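Local coordinates for methylocystis parvus OBBP MbnE (Methylocystis parvus OBBP, PDB 5ICQ), which probably binds the copper-chelating peptide methanobactin in the periplasm as the solute-binding component of its uptake machinery, at residues D119-L131 with R180-P194. Residues are numbered along the deposited sequence; the frame is centred on the assembly and turned at random.
Sequences DIDPARTRVTFHL and RVAYDLTGVGDRELP
The guanidinium groups of Arg-124 and Arg-191 lie flat on each other, their planes 15° apart, with Arg-191 NH2 over the centre of the Arg-124 group and 3.6 Å from Arg-124 NE. At the edge of the Arg-191 group, in its plane, sits the carbonyl of Pro-122: Arg-191 NH1 reaches Pro-122 O at 2.9 Å in a nearly straight bond (168°), and a bend at chi3 (55°) turns the guanidinium edge-on to the 121-124 turn. Arg-124, extended from CG to NE, returns the favour through NH1, 2.9 Å from Arg-191 O and above that carbonyl's plane; its NH1 and NH2 also donate to the carbonyls of Met-40 and Ala-39, respectively. Were Arg-124 an alanine, the carbonyls of Arg-191, Met-40 and Ala-39 would probably lose this donor and the Arg-191 guanidinium its stacking partner.

The Phe-129 and Tyr-183 rings meet rim to rim, CE2 of Phe-129 being 3.6 Å from CE2 of Tyr-183, while Val-127 CG2 lies over one face of Phe-129. Nearby, Ile-120 CD1 packs against Pro-194 CB at 3.6 Å. Strands 126-131 and 180-184 are neighbours in an antiparallel sheet of the solute-binding protein, Val-127 and Phe-129 hydrogen-bonded to Tyr-183 and Val-181, respectively; the face bearing these four packs on helices 145-158 and 193-198. On the other face, Arg-126 and Asp-184 are modelled as a salt bridge of doubtful geometry, NH1 sitting too near the carboxylate; Asp-184 OD1 takes Thr-186 N at 3.0 Å in an Asx turn.

Arg-545 brings a third positive group beside Arg-191, and the carbonyls of Pro-122, Arg-191, Ala-39 and Met-40 probably offset part of the repulsion.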
ATOM      1  N   ASP A 119       5.139 -27.725  -0.294  1.00 23.40           N
ATOM      2  CA  ASP A 119       6.485 -28.287  -0.241  1.00 27.14           C
ATOM      3  C   ASP A 119       7.433 -27.228  -0.772  1.00 25.51           C
ATOM      4  O   ASP A 119       7.356 -26.864  -1.948  1.00 23.59           O
ATOM      5  CB  ASP A 119       6.618 -29.556  -1.081  1.00 33.80           C
ATOM      6  CG  ASP A 119       5.937 -30.745  -0.455  1.00 52.78           C
ATOM      7  OD1 ASP A 119       5.668 -31.717  -1.190  1.00 61.11           O
ATOM      8  OD2 ASP A 119       5.672 -30.709   0.766  1.00 61.65           O
ATOM      9  N   ILE A 120       8.327 -26.735   0.080  1.00 22.89           N
ATOM     10  CA  ILE A 120       9.237 -25.673  -0.323  1.00 22.86           C
ATOM     11  C   ILE A 120      10.563 -25.880   0.390  1.00 28.88           C
ATOM     12  O   ILE A 120      10.610 -26.392   1.512  1.00 25.02           O
ATOM     13  CB  ILE A 120       8.619 -24.286  -0.026  1.00 19.57           C
ATOM     14  CG1 ILE A 120       9.416 -23.171  -0.699  1.00 18.20           C
ATOM     15  CG2 ILE A 120       8.486 -24.063   1.480  1.00 23.34           C
ATOM     16  CD1 ILE A 120       8.749 -21.790  -0.573  1.00 21.46           C
ATOM     17  N   ASP A 121      11.649 -25.515  -0.287  1.00 27.44           N
ATOM     18  CA  ASP A 121      12.968 -25.619   0.314  1.00 31.55           C
ATOM     19  C   ASP A 121      13.385 -24.277   0.900  1.00 32.79           C
ATOM     20  O   ASP A 121      12.852 -23.231   0.521  1.00 27.93           O
ATOM     21  CB  ASP A 121      13.997 -26.096  -0.722  1.00 32.54           C
ATOM     22  CG  ASP A 121      14.112 -25.167  -1.916  1.00 35.79           C
ATOM     23  OD1 ASP A 121      13.121 -24.485  -2.247  1.00 35.55           O
ATOM     24  OD2 ASP A 121      15.200 -25.123  -2.533  1.00 33.30           O
ATOM     25  N   PRO A 122      14.321 -24.264   1.852  1.00 36.10           N
ATOM     26  CA  PRO A 122      14.735 -22.977   2.441  1.00 30.46           C
ATOM     27  C   PRO A 122      15.307 -21.993   1.433  1.00 30.42           C
ATOM     28  O   PRO A 122      15.124 -20.779   1.596  1.00 26.50           O
ATOM     29  CB  PRO A 122      15.780 -23.395   3.484  1.00 34.91           C
ATOM     30  CG  PRO A 122      15.362 -24.782   3.880  1.00 33.28           C
ATOM     31  CD  PRO A 122      14.849 -25.414   2.610  1.00 39.71           C
ATOM     32  N   ALA A 123      15.985 -22.474   0.389  1.00 24.18           N
ATOM     33  CA  ALA A 123      16.543 -21.587  -0.626  1.00 24.44           C
ATOM     34  C   ALA A 123      15.502 -21.102  -1.627  1.00 26.20           C
ATOM     35  O   ALA A 123      15.818 -20.236  -2.449  1.00 25.31           O
ATOM     36  CB  ALA A 123      17.682 -22.288  -1.374  1.00 30.78           C
ATOM     37  N   ARG A 124      14.283 -21.647  -1.581  1.00 21.98           N
ATOM     38  CA  ARG A 124      13.176 -21.211  -2.433  1.00 22.98           C
ATOM     39  C   ARG A 124      13.530 -21.333  -3.916  1.00 23.70           C
ATOM     40  O   ARG A 124      13.314 -20.422  -4.717  1.00 24.87           O
ATOM     41  CB  ARG A 124      12.734 -19.791  -2.064  1.00 22.21           C
ATOM     42  CG  ARG A 124      12.237 -19.732  -0.620  1.00 21.31           C
ATOM     43  CD  ARG A 124      11.508 -18.435  -0.240  1.00 17.54           C
ATOM     44  NE  ARG A 124      11.017 -18.555   1.132  1.00 18.20           N
ATOM     45  CZ  ARG A 124      10.571 -17.552   1.882  1.00 15.99           C
ATOM     46  NH1 ARG A 124      10.524 -16.312   1.405  1.00 12.16           N
ATOM     47  NH2 ARG A 124      10.174 -17.797   3.126  1.00 16.14           N
ATOM     48  N   THR A 125      14.077 -22.491  -4.278  1.00 24.30           N
ATOM     49  CA  THR A 125      14.306 -22.835  -5.673  1.00 21.87           C
ATOM     50  C   THR A 125      13.139 -23.603  -6.289  1.00 26.14           C
ATOM     51  O   THR A 125      13.085 -23.726  -7.519  1.00 25.61           O
ATOM     52  CB  THR A 125      15.594 -23.669  -5.810  1.00 27.86           C
ATOM     53  OG1 THR A 125      15.483 -24.852  -5.008  1.00 26.72           O
ATOM     54  CG2 THR A 125      16.809 -22.869  -5.346  1.00 29.80           C
ATOM     55  N   ARG A 126      12.222 -24.120  -5.462  1.00 22.75           N
ATOM     56  CA  ARG A 126      11.065 -24.934  -5.840  1.00 23.16           C
ATOM     57  C   ARG A 126       9.935 -24.688  -4.872  1.00 26.95           C
ATOM     58  O   ARG A 126      10.165 -24.564  -3.667  1.00 29.76           O
ATOM     59  CB  ARG A 126      11.314 -26.431  -5.728  1.00 27.89           C
ATOM     60  CG  ARG A 126      11.410 -27.181  -6.988  1.00 46.35           C
ATOM     61  CD  ARG A 126      12.641 -26.724  -7.658  1.00 61.46           C
ATOM     62  NE  ARG A 126      13.012 -27.388  -8.881  1.00 66.99           N
ATOM     63  CZ  ARG A 126      13.474 -26.753  -9.972  1.00 73.16           C
ATOM     64  NH1 ARG A 126      13.464 -25.416  -9.970  1.00 70.19           N
ATOM     65  NH2 ARG A 126      13.819 -27.470 -11.015  1.00 78.56           N
ATOM     66  N   VAL A 127       8.712 -24.813  -5.376  1.00 26.97           N
ATOM     67  CA  VAL A 127       7.551 -24.914  -4.501  1.00 23.67           C
ATOM     68  C   VAL A 127       6.486 -25.769  -5.174  1.00 20.89           C
ATOM     69  O   VAL A 127       6.175 -25.572  -6.353  1.00 22.42           O
ATOM     70  CB  VAL A 127       7.004 -23.524  -4.122  1.00 20.87           C
ATOM     71  CG1 VAL A 127       6.654 -22.695  -5.366  1.00 22.63           C
ATOM     72  CG2 VAL A 127       5.812 -23.661  -3.181  1.00 18.05           C
ATOM     73  N   THR A 128       5.949 -26.735  -4.433  1.00 20.35           N
ATOM     74  CA  THR A 128       4.816 -27.538  -4.873  1.00 22.10           C
ATOM     75  C   THR A 128       3.638 -27.293  -3.943  1.00 23.44           C
ATOM     76  O   THR A 128       3.785 -27.337  -2.716  1.00 20.13           O
ATOM     77  CB  THR A 128       5.153 -29.033  -4.905  1.00 22.36           C
ATOM     78  OG1 THR A 128       6.189 -29.268  -5.868  1.00 24.72           O
ATOM     79  CG2 THR A 128       3.918 -29.853  -5.292  1.00 20.62           C
ATOM     80  N   PHE A 129       2.476 -27.036  -4.528  1.00 16.49           N
ATOM     81  CA  PHE A 129       1.240 -26.862  -3.777  1.00 11.50           C
ATOM     82  C   PHE A 129       0.439 -28.153  -3.837  1.00 14.89           C
ATOM     83  O   PHE A 129       0.211 -28.693  -4.924  1.00 17.25           O
ATOM     84  CB  PHE A 129       0.421 -25.707  -4.345  1.00 13.36           C
ATOM     85  CG  PHE A 129       1.105 -24.380  -4.230  1.00 13.32           C
ATOM     86  CD1 PHE A 129       0.982 -23.624  -3.076  1.00 13.23           C
ATOM     87  CD2 PHE A 129       1.871 -23.888  -5.274  1.00 16.33           C
ATOM     88  CE1 PHE A 129       1.616 -22.379  -2.958  1.00 14.53           C
ATOM     89  CE2 PHE A 129       2.508 -22.651  -5.169  1.00 15.86           C
ATOM     90  CZ  PHE A 129       2.382 -21.896  -4.008  1.00 13.32           C
ATOM     91  N   HIS A 130       0.024 -28.646  -2.673  1.00 16.02           N
ATOM     92  CA  HIS A 130      -0.882 -29.788  -2.577  1.00 16.36           C
ATOM     93  C   HIS A 130      -2.299 -29.252  -2.418  1.00 11.23           C
ATOM     94  O   HIS A 130      -2.629 -28.661  -1.386  1.00 17.60           O
ATOM     95  CB  HIS A 130      -0.520 -30.681  -1.393  1.00 18.28           C
ATOM     96  CG  HIS A 130       0.747 -31.451  -1.569  1.00 38.69           C
ATOM     97  ND1 HIS A 130       1.984 -30.846  -1.620  1.00 47.31           N
ATOM     98  CD2 HIS A 130       0.970 -32.781  -1.683  1.00 40.45           C
ATOM     99  CE1 HIS A 130       2.915 -31.771  -1.769  1.00 43.65           C
ATOM    100  NE2 HIS A 130       2.328 -32.954  -1.804  1.00 45.92           N
ATOM    101  N   LEU A 131      -3.145 -29.480  -3.425  1.00 14.52           N
ATOM    102  CA  LEU A 131      -4.487 -28.912  -3.422  1.00 14.16           C
ATOM    103  C   LEU A 131      -5.424 -29.690  -2.509  1.00 19.46           C
ATOM    104  O   LEU A 131      -5.344 -30.917  -2.409  1.00 18.89           O
ATOM    105  CB  LEU A 131      -5.059 -28.889  -4.841  1.00 19.42           C
ATOM    106  CG  LEU A 131      -4.156 -28.257  -5.900  1.00 18.14           C
ATOM    107  CD1 LEU A 131      -4.844 -28.260  -7.258  1.00 21.96           C
ATOM    108  CD2 LEU A 131      -3.786 -26.854  -5.483  1.00 17.82           C
ATOM    109  N   ARG A 180      -1.569 -31.729  -7.389  1.00 13.95           N
ATOM    110  CA  ARG A 180      -0.296 -31.094  -7.088  1.00 17.15           C
ATOM    111  C   ARG A 180       0.092 -30.163  -8.227  1.00 18.81           C
ATOM    112  O   ARG A 180      -0.057 -30.518  -9.398  1.00 17.09           O
ATOM    113  CB  ARG A 180       0.812 -32.139  -6.881  1.00 21.85           C
ATOM    114  CG  ARG A 180       0.803 -32.828  -5.530  1.00 33.82           C
ATOM    115  CD  ARG A 180       1.823 -33.963  -5.508  1.00 43.21           C
ATOM    116  NE  ARG A 180       2.016 -34.523  -4.174  1.00 55.59           N
ATOM    117  CZ  ARG A 180       1.214 -35.419  -3.604  1.00 60.46           C
ATOM    118  NH1 ARG A 180       0.145 -35.865  -4.248  1.00 62.57           N
ATOM    119  NH2 ARG A 180       1.479 -35.868  -2.385  1.00 59.41           N
ATOM    120  N   VAL A 181       0.590 -28.976  -7.881  1.00 16.46           N
ATOM    121  CA  VAL A 181       1.158 -28.033  -8.840  1.00 15.69           C
ATOM    122  C   VAL A 181       2.599 -27.763  -8.423  1.00 23.09           C
ATOM    123  O   VAL A 181       2.842 -27.252  -7.322  1.00 17.52           O
ATOM    124  CB  VAL A 181       0.366 -26.718  -8.902  1.00 20.98           C
ATOM    125  CG1 VAL A 181       0.995 -25.776  -9.931  1.00 17.09           C
ATOM    126  CG2 VAL A 181      -1.097 -26.991  -9.219  1.00 22.12           C
ATOM    127  N   ALA A 182       3.547 -28.090  -9.305  1.00 21.58           N
ATOM    128  CA  ALA A 182       4.976 -27.944  -9.043  1.00 21.67           C
ATOM    129  C   ALA A 182       5.525 -26.779  -9.855  1.00 21.13           C
ATOM    130  O   ALA A 182       5.413 -26.768 -11.090  1.00 22.44           O
ATOM    131  CB  ALA A 182       5.722 -29.234  -9.389  1.00 23.19           C
ATOM    132  N   TYR A 183       6.117 -25.805  -9.167  1.00 16.97           N
ATOM    133  CA  TYR A 183       6.779 -24.675  -9.811  1.00 14.53           C
ATOM    134  C   TYR A 183       8.295 -24.819  -9.659  1.00 23.64           C
ATOM    135  O   TYR A 183       8.802 -24.917  -8.530  1.00 21.07           O
ATOM    136  CB  TYR A 183       6.325 -23.340  -9.218  1.00 15.69           C
ATOM    137  CG  TYR A 183       4.895 -22.952  -9.522  1.00 19.75           C
ATOM    138  CD1 TYR A 183       4.537 -22.469 -10.773  1.00 21.63           C
ATOM    139  CD2 TYR A 183       3.912 -23.008  -8.536  1.00 19.29           C
ATOM    140  CE1 TYR A 183       3.239 -22.090 -11.050  1.00 20.62           C
ATOM    141  CE2 TYR A 183       2.603 -22.627  -8.807  1.00 16.84           C
ATOM    142  CZ  TYR A 183       2.275 -22.165 -10.062  1.00 19.05           C
ATOM    143  OH  TYR A 183       0.975 -21.789 -10.328  1.00 18.74           O
ATOM    144  N   ASP A 184       9.000 -24.829 -10.796  1.00 23.64           N
ATOM    145  CA  ASP A 184      10.457 -24.797 -10.874  1.00 22.20           C
ATOM    146  C   ASP A 184      10.960 -23.359 -10.845  1.00 16.88           C
ATOM    147  O   ASP A 184      10.728 -22.597 -11.788  1.00 23.17           O
ATOM    148  CB  ASP A 184      10.855 -25.549 -12.144  1.00 26.63           C
ATOM    149  CG  ASP A 184      12.329 -25.379 -12.551  1.00 46.88           C
ATOM    150  OD1 ASP A 184      13.015 -24.433 -12.181  1.00 61.47           O
ATOM    151  OD2 ASP A 184      12.831 -26.288 -13.242  1.00 47.71           O
ATOM    152  N   LEU A 185      11.690 -22.997  -9.781  1.00 16.64           N
ATOM    153  CA  LEU A 185      12.281 -21.666  -9.667  1.00 18.31           C
ATOM    154  C   LEU A 185      13.813 -21.711  -9.649  1.00 28.24           C
ATOM    155  O   LEU A 185      14.440 -20.812  -9.095  1.00 29.94           O
ATOM    156  CB  LEU A 185      11.769 -20.943  -8.416  1.00 24.35           C
ATOM    157  CG  LEU A 185      10.278 -21.057  -8.075  1.00 25.78           C
ATOM    158  CD1 LEU A 185       9.957 -20.310  -6.772  1.00 22.11           C
ATOM    159  CD2 LEU A 185       9.445 -20.541  -9.215  1.00 20.65           C
ATOM    160  N   THR A 186      14.446 -22.739 -10.226  1.00 30.65           N
ATOM    161  CA  THR A 186      15.911 -22.784 -10.202  1.00 29.85           C
ATOM    162  C   THR A 186      16.516 -21.600 -10.944  1.00 32.50           C
ATOM    163  O   THR A 186      16.097 -21.264 -12.055  1.00 30.42           O
ATOM    164  CB  THR A 186      16.466 -24.081 -10.796  1.00 39.33           C
ATOM    165  OG1 THR A 186      15.773 -24.422 -12.002  1.00 42.58           O
ATOM    166  CG2 THR A 186      16.480 -25.228  -9.783  1.00 41.87           C
ATOM    167  N   GLY A 187      17.512 -20.972 -10.318  1.00 33.15           N
ATOM    168  CA  GLY A 187      18.254 -19.896 -10.931  1.00 34.75           C
ATOM    169  C   GLY A 187      17.628 -18.523 -10.838  1.00 43.37           C
ATOM    170  O   GLY A 187      18.215 -17.565 -11.356  1.00 43.97           O
ATOM    171  N   VAL A 188      16.466 -18.382 -10.200  1.00 42.09           N
ATOM    172  CA  VAL A 188      15.821 -17.069 -10.152  1.00 40.37           C
ATOM    173  C   VAL A 188      16.325 -16.240  -8.973  1.00 33.14           C
ATOM    174  O   VAL A 188      16.582 -15.045  -9.124  1.00 40.52           O
ATOM    175  CB  VAL A 188      14.278 -17.205 -10.143  1.00 44.34           C
ATOM    176  CG1 VAL A 188      13.776 -17.876  -8.884  1.00 46.84           C
ATOM    177  CG2 VAL A 188      13.623 -15.833 -10.296  1.00 42.20           C
ATOM    178  N   GLY A 189      16.483 -16.844  -7.797  1.00 31.77           N
ATOM    179  CA  GLY A 189      16.959 -16.118  -6.631  1.00 27.21           C
ATOM    180  C   GLY A 189      16.000 -15.082  -6.081  1.00 33.42           C
ATOM    181  O   GLY A 189      16.447 -14.096  -5.482  1.00 32.76           O
ATOM    182  N   ASP A 190      14.688 -15.277  -6.258  1.00 27.34           N
ATOM    183  CA  ASP A 190      13.670 -14.315  -5.822  1.00 24.68           C
ATOM    184  C   ASP A 190      12.897 -14.952  -4.672  1.00 25.69           C
ATOM    185  O   ASP A 190      12.022 -15.792  -4.894  1.00 19.17           O
ATOM    186  CB  ASP A 190      12.750 -13.933  -6.985  1.00 26.09           C
ATOM    187  CG  ASP A 190      11.753 -12.820  -6.629  1.00 33.35           C
ATOM    188  OD1 ASP A 190      11.366 -12.678  -5.448  1.00 31.74           O
ATOM    189  OD2 ASP A 190      11.340 -12.086  -7.553  1.00 36.93           O
ATOM    190  N   ARG A 191      13.208 -14.543  -3.441  1.00 21.51           N
ATOM    191  CA  ARG A 191      12.606 -15.202  -2.289  1.00 22.47           C
ATOM    192  C   ARG A 191      11.133 -14.843  -2.102  1.00 17.65           C
ATOM    193  O   ARG A 191      10.433 -15.535  -1.358  1.00 22.14           O
ATOM    194  CB  ARG A 191      13.417 -14.868  -1.037  1.00 27.29           C
ATOM    195  CG  ARG A 191      14.842 -15.424  -1.118  1.00 30.63           C
ATOM    196  CD  ARG A 191      15.601 -15.292   0.184  1.00 24.98           C
ATOM    197  NE  ARG A 191      14.902 -15.906   1.307  1.00 23.95           N
ATOM    198  CZ  ARG A 191      14.853 -17.214   1.545  1.00 24.19           C
ATOM    199  NH1 ARG A 191      15.450 -18.076   0.727  1.00 26.16           N
ATOM    200  NH2 ARG A 191      14.196 -17.663   2.602  1.00 22.01           N
ATOM    201  N   GLU A 192      10.654 -13.790  -2.758  1.00 16.99           N
ATOM    202  CA  GLU A 192       9.249 -13.410  -2.697  1.00 16.04           C
ATOM    203  C   GLU A 192       8.385 -14.214  -3.667  1.00 19.44           C
ATOM    204  O   GLU A 192       7.177 -14.357  -3.438  1.00 16.84           O
ATOM    205  CB  GLU A 192       9.139 -11.915  -2.996  1.00 25.21           C
ATOM    206  CG  GLU A 192       7.859 -11.243  -2.568  1.00 30.58           C
ATOM    207  CD  GLU A 192       7.824  -9.795  -3.012  1.00 46.59           C
ATOM    208  OE1 GLU A 192       8.904  -9.165  -3.099  1.00 43.89           O
ATOM    209  OE2 GLU A 192       6.718  -9.285  -3.282  1.00 57.28           O
ATOM    210  N   LEU A 193       8.985 -14.777  -4.718  1.00 17.71           N
ATOM    211  CA  LEU A 193       8.197 -15.405  -5.776  1.00 17.62           C
ATOM    212  C   LEU A 193       7.282 -16.535  -5.298  1.00 18.62           C
ATOM    213  O   LEU A 193       6.139 -16.597  -5.782  1.00 17.83           O
ATOM    214  CB  LEU A 193       9.134 -15.886  -6.894  1.00 15.87           C
ATOM    215  CG  LEU A 193       8.477 -16.483  -8.139  1.00 17.82           C
ATOM    216  CD1 LEU A 193       7.487 -15.506  -8.713  1.00 17.73           C
ATOM    217  CD2 LEU A 193       9.545 -16.825  -9.179  1.00 18.98           C
ATOM    218  N   PRO A 194       7.681 -17.430  -4.381  1.00 16.77           N
ATOM    219  CA  PRO A 194       6.731 -18.464  -3.931  1.00 14.89           C
ATOM    220  C   PRO A 194       5.484 -17.906  -3.270  1.00 15.28           C
ATOM    221  O   PRO A 194       4.406 -18.501  -3.420  1.00 12.83           O
ATOM    222  CB  PRO A 194       7.557 -19.297  -2.943  1.00 19.75           C
ATOM    223  CG  PRO A 194       8.967 -19.111  -3.390  1.00 17.98           C
ATOM    224  CD  PRO A 194       9.030 -17.674  -3.833  1.00 21.77           C
TER
HETATM  225  O   HOH W   1       8.278 -27.707  -7.595  1.00 46.03           O